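Local coordinates for protein oxidase/hydroxylase (Streptomyces hygroscopicus subsp. hygroscopicus, PDB 4XCB) that probably acts as a 2-oxoglutarate-dependent dioxygenase of the phytanoyl-CoA dioxygenase family, binding a metal ion, 2-oxoglutarate and the aminoglycoside hygromycin B, at residues Phe156-Gly161 with Thr189-Phe194; Gly161-Asn166 with Glu205-Gly210. All blocks are in the same frame, centred on the assembly; numbering follows the deposited sequence. Where two conformers were deposited one is given.

Contact 1: Phe156-Gly161 with Thr189-Phe194; sequences FCYVQG and TLSDVF
The carbonyl oxygen of Y158 is gripped by one nearly straight hydrogen bond, the N-H of S191 reaching it in the carbonyl plane at 2.9 Å from S191 N to Y158 O (N-H...O 170°), and is touched besides by the CA-H of L190. The return bond, Y158 N to S191 O, measures 3.0 Å, so this pair forms a closed hydrogen-bonded ring between antiparallel strands 156-159 and 190-193. Q160 N extends the ladder to T189 O, although it meets that carbonyl from above its plane. At the other end, water 1 joins F156 N to V193 O.

On the face bearing F156, Y158 and V193, the Y158 ring leaves from the crowded position between backbone N and carbonyl carbon (chi1 65°). It lies across V193, with Y158 CE1 3.5 Å from V193 CG2, while its hydroxyl end passes over S191 CB. Water 2 sits in the ring plane and ties Y158 OH to D192 O. On the other face, L190 CD1 folds back to within 3.3 Å of Y158 O and also meets V159 CG2; D192 turns its carboxylate to R212 in a salt bridge.

F156 also touches bound 2-oxoglutarate. The antiparallel pair lies at one margin of the four-stranded sheet, as part of the double-stranded beta-helix of the cupin-type oxygenases.

Contact 2: Gly161-Asn166 with Glu205-Gly210; sequences GSHKAN and EALMHG. With NI (nickel (II) ion), chain E.
Two first torsions set the geometry here: S162 holds OG between its backbone N and carbonyl carbon (chi1 49°), and H209 places its ring in the same crowded position (chi1 66°). The first turns the serine hydroxyl toward the facing loop, where the N-H of M208 donates to it, M208 N lying 2.8 Å from S162 OG. That oxygen is also hydrogen-bonded to V159 O, so one side chain ties the turn after strand 156-159 to its own strand and to the start of the neighbouring strand in the sheet, 209-211. L207, with CG anti to its backbone N, brings CD1 to 3.3 Å from S162 OG, and the methyl approaches the H163 ring obliquely.

Backbone and beta-carbon contacts complete the join. H163 CA directs its hydrogen at A206 O, with 3.5 Å between the two heavy atoms, and H163 CB rests against A206 CB. K164 CG lies over the centre of one face of the imidazole, while H163 NE2 bonds to D16 O; ND1, buried by the contact, has no partner in the model.

Segment 205-210 belongs to the metal centre of the double-stranded beta-helix. H209 NE2 coordinates nickel at 2.1 Å, beside H105. On the far side of the same ring, H209 ND1 donates a hydrogen bond to L207 O at 2.8 Å, the oxygen lying in the ring plane. This second-shell bond fixes the rotation of the imidazole and would be expected to make NE2 a better donor to the metal. E205, which belongs to the Fe(2+) site of this protein, here stands back: E205 OE1 and E205 OE2 are each 4.1 Å from the nickel, and waters 4 and 5 intervene, with water 5 only 2.5 Å from E205 OE1.

Contacts 1 and 2 illustrate how one strand can serve two neighbours. Strand 156-159 pairs with 190-193 on one side and with 209-211 on the other, through probable hydrogen bonds from C157 N to G210 O (2.8 Å) and V159 N to M208 O. G161 belongs to both contacts, at the turn where 156-159 leaves the sheet. Both are mostly buried and touch the second subunit, yet contact 1 reaches partly exposed residues at the outermost strand. Its chemistry is that of a backbone ladder with apolar side chains, whereas contact 2 relies on one side-chain hydroxyl and sits beside the metal. Each adjoins 2-oxoglutarate, through F156 and H209 respectively.

Contact 1: Phe156-Gly161 with Thr189-Phe194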
# COMPACT_ATOMS: atom_id res chain seq x y z
N PHE A 156 -2.66 28.93 9.37
CA PHE A 156 -2.75 27.66 8.67
C PHE A 156 -3.35 26.63 9.62
O PHE A 156 -3.02 26.61 10.81
CB PHE A 156 -1.36 27.26 8.19
CG PHE A 156 -1.31 25.97 7.42
CD1 PHE A 156 -1.19 24.76 8.08
CD2 PHE A 156 -1.32 25.99 6.04
CE1 PHE A 156 -1.12 23.58 7.38
CE2 PHE A 156 -1.24 24.81 5.33
CZ PHE A 156 -1.15 23.61 5.99
N CYS A 157 -4.25 25.81 9.11
CA CYS A 157 -4.77 24.69 9.89
C CYS A 157 -4.92 23.46 9.01
O CYS A 157 -5.04 23.56 7.78
CB CYS A 157 -6.10 25.04 10.57
SG CYS A 157 -7.43 25.62 9.53
N TYR A 158 -4.94 22.30 9.64
CA TYR A 158 -4.97 21.04 8.92
C TYR A 158 -5.68 19.97 9.74
O TYR A 158 -5.72 20.02 10.98
CB TYR A 158 -3.54 20.58 8.59
CG TYR A 158 -2.76 20.26 9.84
CD1 TYR A 158 -2.20 21.29 10.61
CD2 TYR A 158 -2.63 18.96 10.29
CE1 TYR A 158 -1.52 21.01 11.77
CE2 TYR A 158 -1.93 18.67 11.46
CZ TYR A 158 -1.39 19.71 12.19
OH TYR A 158 -0.70 19.46 13.35
N VAL A 159 -6.23 18.99 9.04
CA VAL A 159 -6.83 17.85 9.72
C VAL A 159 -5.77 16.78 9.91
O VAL A 159 -5.19 16.29 8.94
CB VAL A 159 -8.04 17.33 8.94
CG1 VAL A 159 -8.60 16.03 9.57
CG2 VAL A 159 -9.09 18.43 8.81
N GLN A 160 -5.50 16.40 11.16
CA GLN A 160 -4.44 15.46 11.48
C GLN A 160 -4.54 14.17 10.67
O GLN A 160 -5.60 13.54 10.63
CB GLN A 160 -4.48 15.14 12.97
CG GLN A 160 -3.32 14.33 13.46
CD GLN A 160 -3.50 13.84 14.89
OE1 GLN A 160 -2.96 12.80 15.27
NE2 GLN A 160 -4.26 14.59 15.68
N GLY A 161 -3.44 13.77 10.04
CA GLY A 161 -3.39 12.52 9.30
C GLY A 161 -4.25 12.45 8.04
O GLY A 161 -4.39 11.37 7.44
N THR A 189 -9.78 16.92 15.43
CA THR A 189 -8.42 16.73 14.94
C THR A 189 -7.94 17.86 14.04
O THR A 189 -6.93 17.72 13.34
CB THR A 189 -8.31 15.41 14.17
OG1 THR A 189 -9.15 15.45 13.02
CG2 THR A 189 -8.71 14.24 15.06
N LEU A 190 -8.65 18.98 14.05
CA LEU A 190 -8.17 20.17 13.35
C LEU A 190 -7.17 20.94 14.22
O LEU A 190 -7.49 21.34 15.34
CB LEU A 190 -9.34 21.07 12.96
CG LEU A 190 -9.00 22.28 12.09
CD1 LEU A 190 -8.50 21.84 10.73
CD2 LEU A 190 -10.22 23.15 11.97
N SER A 191 -5.97 21.13 13.69
CA SER A 191 -4.88 21.76 14.43
C SER A 191 -4.37 22.98 13.69
O SER A 191 -4.51 23.09 12.48
CB SER A 191 -3.74 20.78 14.66
OG SER A 191 -4.16 19.70 15.48
N ASP A 192 -3.76 23.89 14.45
CA ASP A 192 -3.23 25.13 13.90
C ASP A 192 -1.71 25.12 13.86
O ASP A 192 -1.05 24.46 14.68
CB ASP A 192 -3.69 26.32 14.74
CG ASP A 192 -5.19 26.51 14.69
OD1 ASP A 192 -5.67 27.05 13.68
OD2 ASP A 192 -5.88 26.13 15.67
N VAL A 193 -1.16 25.88 12.92
CA VAL A 193 0.28 26.00 12.75
C VAL A 193 0.66 27.47 12.72
O VAL A 193 0.11 28.24 11.94
CB VAL A 193 0.77 25.35 11.44
CG1 VAL A 193 2.27 25.57 11.26
CG2 VAL A 193 0.43 23.87 11.41
N PHE A 194 1.61 27.86 13.57
CA PHE A 194 2.02 29.25 13.64
C PHE A 194 3.38 29.42 13.00
O PHE A 194 4.23 28.53 13.08
CB PHE A 194 2.01 29.72 15.09
CG PHE A 194 0.70 29.46 15.77
CD1 PHE A 194 -0.47 29.94 15.22
CD2 PHE A 194 0.63 28.70 16.92
CE1 PHE A 194 -1.69 29.70 15.81
CE2 PHE A 194 -0.59 28.45 17.52
CZ PHE A 194 -1.75 28.95 16.97
O HOH W 1 0.06 29.94 9.88
O HOH W 2 0.09 21.89 14.72
O HOH W 3 -7.97 13.37 11.72

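Contact 2: Gly161-Asn166 with Glu205-Gly210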
# COMPACT_ATOMS: atom_id res chain seq x y z
N GLY A 161 -3.44 13.77 10.04
CA GLY A 161 -3.39 12.52 9.30
C GLY A 161 -4.25 12.45 8.04
O GLY A 161 -4.39 11.37 7.44
N SER A 162 -4.80 13.59 7.62
CA SER A 162 -5.71 13.59 6.48
C SER A 162 -5.00 13.28 5.17
O SER A 162 -5.66 12.96 4.18
CB SER A 162 -6.43 14.92 6.36
OG SER A 162 -5.51 15.98 6.44
N HIS A 163 -3.68 13.38 5.16
CA HIS A 163 -2.92 13.08 3.94
C HIS A 163 -2.86 11.57 3.69
O HIS A 163 -2.53 11.12 2.57
CB HIS A 163 -1.50 13.68 4.03
CG HIS A 163 -0.68 13.12 5.15
ND1 HIS A 163 -1.17 12.99 6.44
CD2 HIS A 163 0.58 12.64 5.18
CE1 HIS A 163 -0.23 12.46 7.21
NE2 HIS A 163 0.84 12.24 6.46
N LYS A 164 -3.19 10.78 4.70
CA LYS A 164 -3.20 9.33 4.52
C LYS A 164 -4.58 8.73 4.84
O LYS A 164 -4.70 7.53 5.06
CB LYS A 164 -2.12 8.66 5.38
CG LYS A 164 -0.70 9.11 5.07
CD LYS A 164 0.33 8.32 5.88
CE LYS A 164 1.76 8.70 5.52
NZ LYS A 164 2.73 8.06 6.47
N ALA A 165 -5.60 9.59 4.84
CA ALA A 165 -6.96 9.17 5.15
C ALA A 165 -7.48 8.14 4.15
O ALA A 165 -7.28 8.27 2.94
CB ALA A 165 -7.90 10.37 5.19
N ASN A 166 -8.14 7.11 4.67
CA ASN A 166 -8.78 6.11 3.80
C ASN A 166 -10.28 6.33 3.62
O ASN A 166 -10.90 5.72 2.75
CB ASN A 166 -8.56 4.70 4.33
CG ASN A 166 -7.13 4.23 4.17
OD1 ASN A 166 -6.62 4.12 3.05
ND2 ASN A 166 -6.49 3.91 5.29
N GLU A 205 0.33 18.06 -0.76
CA GLU A 205 -0.99 18.58 -1.10
C GLU A 205 -2.09 17.55 -0.85
O GLU A 205 -3.28 17.86 -0.93
CB GLU A 205 -1.02 19.07 -2.56
CG GLU A 205 -0.42 20.48 -2.69
CD GLU A 205 -1.26 21.54 -1.99
OE1 GLU A 205 -2.46 21.65 -2.30
OE2 GLU A 205 -0.71 22.26 -1.13
N ALA A 206 -1.71 16.34 -0.47
CA ALA A 206 -2.68 15.35 -0.02
C ALA A 206 -3.31 15.73 1.33
O ALA A 206 -4.41 15.27 1.65
CB ALA A 206 -2.04 13.98 0.07
N LEU A 207 -2.62 16.57 2.10
CA LEU A 207 -3.11 16.97 3.42
C LEU A 207 -4.35 17.83 3.28
O LEU A 207 -4.40 18.70 2.43
CB LEU A 207 -2.02 17.73 4.17
CG LEU A 207 -2.33 18.06 5.62
CD1 LEU A 207 -2.34 16.77 6.44
CD2 LEU A 207 -1.26 18.99 6.12
N MET A 208 -5.37 17.60 4.11
CA MET A 208 -6.54 18.46 4.10
C MET A 208 -6.24 19.64 4.99
O MET A 208 -5.97 19.45 6.17
CB MET A 208 -7.79 17.74 4.60
CG MET A 208 -9.01 18.64 4.59
SD MET A 208 -10.50 17.81 5.17
CE MET A 208 -10.73 16.61 3.86
N HIS A 209 -6.27 20.83 4.41
CA HIS A 209 -5.77 22.01 5.09
C HIS A 209 -6.49 23.27 4.63
O HIS A 209 -7.24 23.27 3.65
CB HIS A 209 -4.27 22.16 4.84
CG HIS A 209 -3.95 22.43 3.41
ND1 HIS A 209 -3.94 21.44 2.44
CD2 HIS A 209 -3.68 23.59 2.77
CE1 HIS A 209 -3.65 21.99 1.27
NE2 HIS A 209 -3.50 23.29 1.45
N GLY A 210 -6.26 24.36 5.35
CA GLY A 210 -6.84 25.65 5.00
C GLY A 210 -6.30 26.65 5.98
O GLY A 210 -5.22 26.46 6.53
NI NI E . -3.78 24.79 0.02
O HOH W 4 -1.52 24.77 -0.35
O HOH W 5 -3.72 23.69 -1.67